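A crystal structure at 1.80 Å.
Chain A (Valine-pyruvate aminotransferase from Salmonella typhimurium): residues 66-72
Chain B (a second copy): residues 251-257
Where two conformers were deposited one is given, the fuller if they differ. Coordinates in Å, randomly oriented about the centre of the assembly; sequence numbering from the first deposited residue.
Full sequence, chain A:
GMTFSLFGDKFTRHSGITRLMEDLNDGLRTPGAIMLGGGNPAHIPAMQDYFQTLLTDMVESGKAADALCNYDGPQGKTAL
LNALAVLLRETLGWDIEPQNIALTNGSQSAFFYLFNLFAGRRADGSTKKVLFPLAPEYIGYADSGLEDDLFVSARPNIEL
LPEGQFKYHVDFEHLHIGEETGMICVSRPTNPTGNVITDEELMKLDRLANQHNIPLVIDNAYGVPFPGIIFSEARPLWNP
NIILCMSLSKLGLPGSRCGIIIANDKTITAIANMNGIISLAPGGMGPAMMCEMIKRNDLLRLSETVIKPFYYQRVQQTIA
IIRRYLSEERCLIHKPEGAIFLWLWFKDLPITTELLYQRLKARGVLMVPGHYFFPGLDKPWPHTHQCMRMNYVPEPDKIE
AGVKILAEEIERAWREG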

# COMPACT_ATOMS: atom_id res chain seq x y z
N ASP A 66 13.14 14.52 -6.06
CA ASP A 66 13.54 13.28 -6.74
C ASP A 66 12.72 12.08 -6.22
O ASP A 66 12.31 11.21 -6.99
CB ASP A 66 15.01 12.96 -6.53
CG ASP A 66 15.95 13.85 -7.32
OD1 ASP A 66 15.53 14.57 -8.24
OD2 ASP A 66 17.17 13.79 -7.01
N ALA A 67 12.51 12.07 -4.93
CA ALA A 67 11.77 11.00 -4.25
C ALA A 67 10.30 10.93 -4.70
O ALA A 67 9.73 9.85 -4.85
CB ALA A 67 11.85 11.20 -2.75
N LEU A 68 9.69 12.09 -4.91
CA LEU A 68 8.27 12.14 -5.27
C LEU A 68 8.02 12.09 -6.76
O LEU A 68 7.01 11.55 -7.20
CB LEU A 68 7.64 13.40 -4.65
CG LEU A 68 7.61 13.43 -3.12
CD1 LEU A 68 7.46 14.84 -2.58
CD2 LEU A 68 6.50 12.53 -2.60
N CYS A 69 8.94 12.67 -7.54
CA CYS A 69 8.76 12.79 -8.97
C CYS A 69 9.30 11.64 -9.81
O CYS A 69 9.12 11.66 -11.03
CB CYS A 69 9.35 14.11 -9.46
SG CYS A 69 8.50 15.53 -8.65
N ASN A 70 9.94 10.67 -9.17
CA ASN A 70 10.47 9.47 -9.83
C ASN A 70 9.89 8.21 -9.22
O ASN A 70 9.78 8.11 -8.00
CB ASN A 70 11.97 9.46 -9.73
CG ASN A 70 12.59 10.55 -10.54
OD1 ASN A 70 13.19 11.49 -10.01
ND2 ASN A 70 12.44 10.46 -11.85
N TYR A 71 9.51 7.25 -10.07
CA TYR A 71 8.92 5.99 -9.57
C TYR A 71 9.94 5.24 -8.71
O TYR A 71 9.58 4.68 -7.67
CB TYR A 71 8.43 5.09 -10.72
CG TYR A 71 7.76 3.81 -10.24
N ASP A 72 11.19 5.24 -9.16
CA ASP A 72 12.29 4.63 -8.41
C ASP A 72 13.53 5.52 -8.58
O ASP A 72 14.43 5.23 -9.37
CB ASP A 72 12.51 3.18 -8.88
CG ASP A 72 13.59 2.45 -8.09
OD1 ASP A 72 13.92 2.87 -6.95
OD2 ASP A 72 14.11 1.44 -8.61
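Chain B, residues 251-257: LGLPGSR

Residues 251-257 of chain B contain no regular helix or strand and pack as a compact turn against the last part of a chain A helix and the loop that follows it. A type I beta turn runs from Leu253(B) to Ser256(B), closed by a hydrogen bond from Ser256(B) N to Leu253(B) O (2.9 Å) and reinforced by one from Ser256(B) OG to the same oxygen, also 2.9 Å. Where they are nearest, the register runs in reverse: the CA of Leu68(A) lies 4.0 Å from the CA of Gly255(B), and the CA of Cys69(A) lies 4.6 Å from the CA of Leu253(B), though the turn gives chain B no single direction against chain A. Together the stretches bury 371 Å².

A single hydrogen bond joins them, from Gly255(B) N to Leu68(A) O (2.8 Å, 142° at the hydrogen). The same carbonyl oxygen accepts a CA-H...O contact from Leu253(B) CA at 3.3 Å, so the start of the turn wraps around it. A second such contact, nearly linear at 162°, links Gly255(B) CA to Ala67(A) O at 3.5 Å. This close backbone approach depends on the absence of a side chain at Gly255(B): an ideal CB would point toward chain A and lie 2.1 Å from Ala67(A) O and 2.9 Å from Leu68(A) O, a clash with both.

Apolar contacts flank this polar centre. Leu253(B), with chi1 m and chi2 t, brings its CD2 to 4.0 Å from Cys69(A) SG and 4.2 Å from Leu68(A) CB. Pro254(B) directs its CB toward chain A, and its ring packs along the backbone from Cys69(A) to Tyr71(A), with CG 3.4 Å from Cys69(A) O and 3.6 Å from Tyr71(A) N. Its CB also meets Tyr71(A) CB at 4.2 Å; the tyrosine ring is not modelled beyond CG.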

# COMPACT_ATOMS: atom_id res chain seq x y z
N LEU B 251 0.01 12.95 -12.47
CA LEU B 251 0.24 14.38 -12.36
C LEU B 251 1.75 14.66 -12.39
O LEU B 251 2.16 15.81 -12.47
CB LEU B 251 -0.32 14.92 -11.03
CG LEU B 251 -0.49 16.44 -10.91
CD1 LEU B 251 -1.67 16.87 -11.73
CD2 LEU B 251 -0.67 16.87 -9.46
N GLY B 252 2.56 13.60 -12.30
CA GLY B 252 4.02 13.73 -12.26
C GLY B 252 4.58 13.44 -10.87
O GLY B 252 5.68 13.89 -10.53
N LEU B 253 3.83 12.69 -10.07
CA LEU B 253 4.21 12.33 -8.72
C LEU B 253 4.18 10.81 -8.55
O LEU B 253 3.54 10.30 -7.64
CB LEU B 253 3.29 13.01 -7.71
CG LEU B 253 3.33 14.54 -7.69
CD1 LEU B 253 2.22 15.14 -6.82
CD2 LEU B 253 4.75 15.05 -7.22
N PRO B 254 4.89 10.08 -9.43
CA PRO B 254 4.84 8.62 -9.38
C PRO B 254 5.42 8.04 -8.10
O PRO B 254 5.16 6.88 -7.80
CB PRO B 254 5.65 8.21 -10.62
CG PRO B 254 6.63 9.32 -10.79
CD PRO B 254 5.81 10.54 -10.50
N GLY B 255 6.19 8.86 -7.37
CA GLY B 255 6.72 8.49 -6.07
C GLY B 255 5.78 8.72 -4.90
O GLY B 255 6.09 8.34 -3.78
N SER B 256 4.65 9.40 -5.12
CA SER B 256 3.65 9.53 -4.07
C SER B 256 2.77 8.30 -4.24
O SER B 256 2.80 7.63 -5.26
CB SER B 256 2.78 10.75 -4.22
OG SER B 256 1.88 10.53 -5.30
N ARG B 257 1.94 7.99 -3.27
CA ARG B 257 1.13 6.79 -3.42
C ARG B 257 -0.22 7.18 -2.99
O ARG B 257 -0.58 6.98 -1.83
CB ARG B 257 1.70 5.67 -2.52
CG ARG B 257 2.94 5.00 -3.07
CD ARG B 257 2.64 4.21 -4.34
NE ARG B 257 3.76 3.39 -4.76
CZ ARG B 257 4.85 3.84 -5.38
NH1 ARG B 257 5.00 5.13 -5.66
NH2 ARG B 257 5.81 2.99 -5.72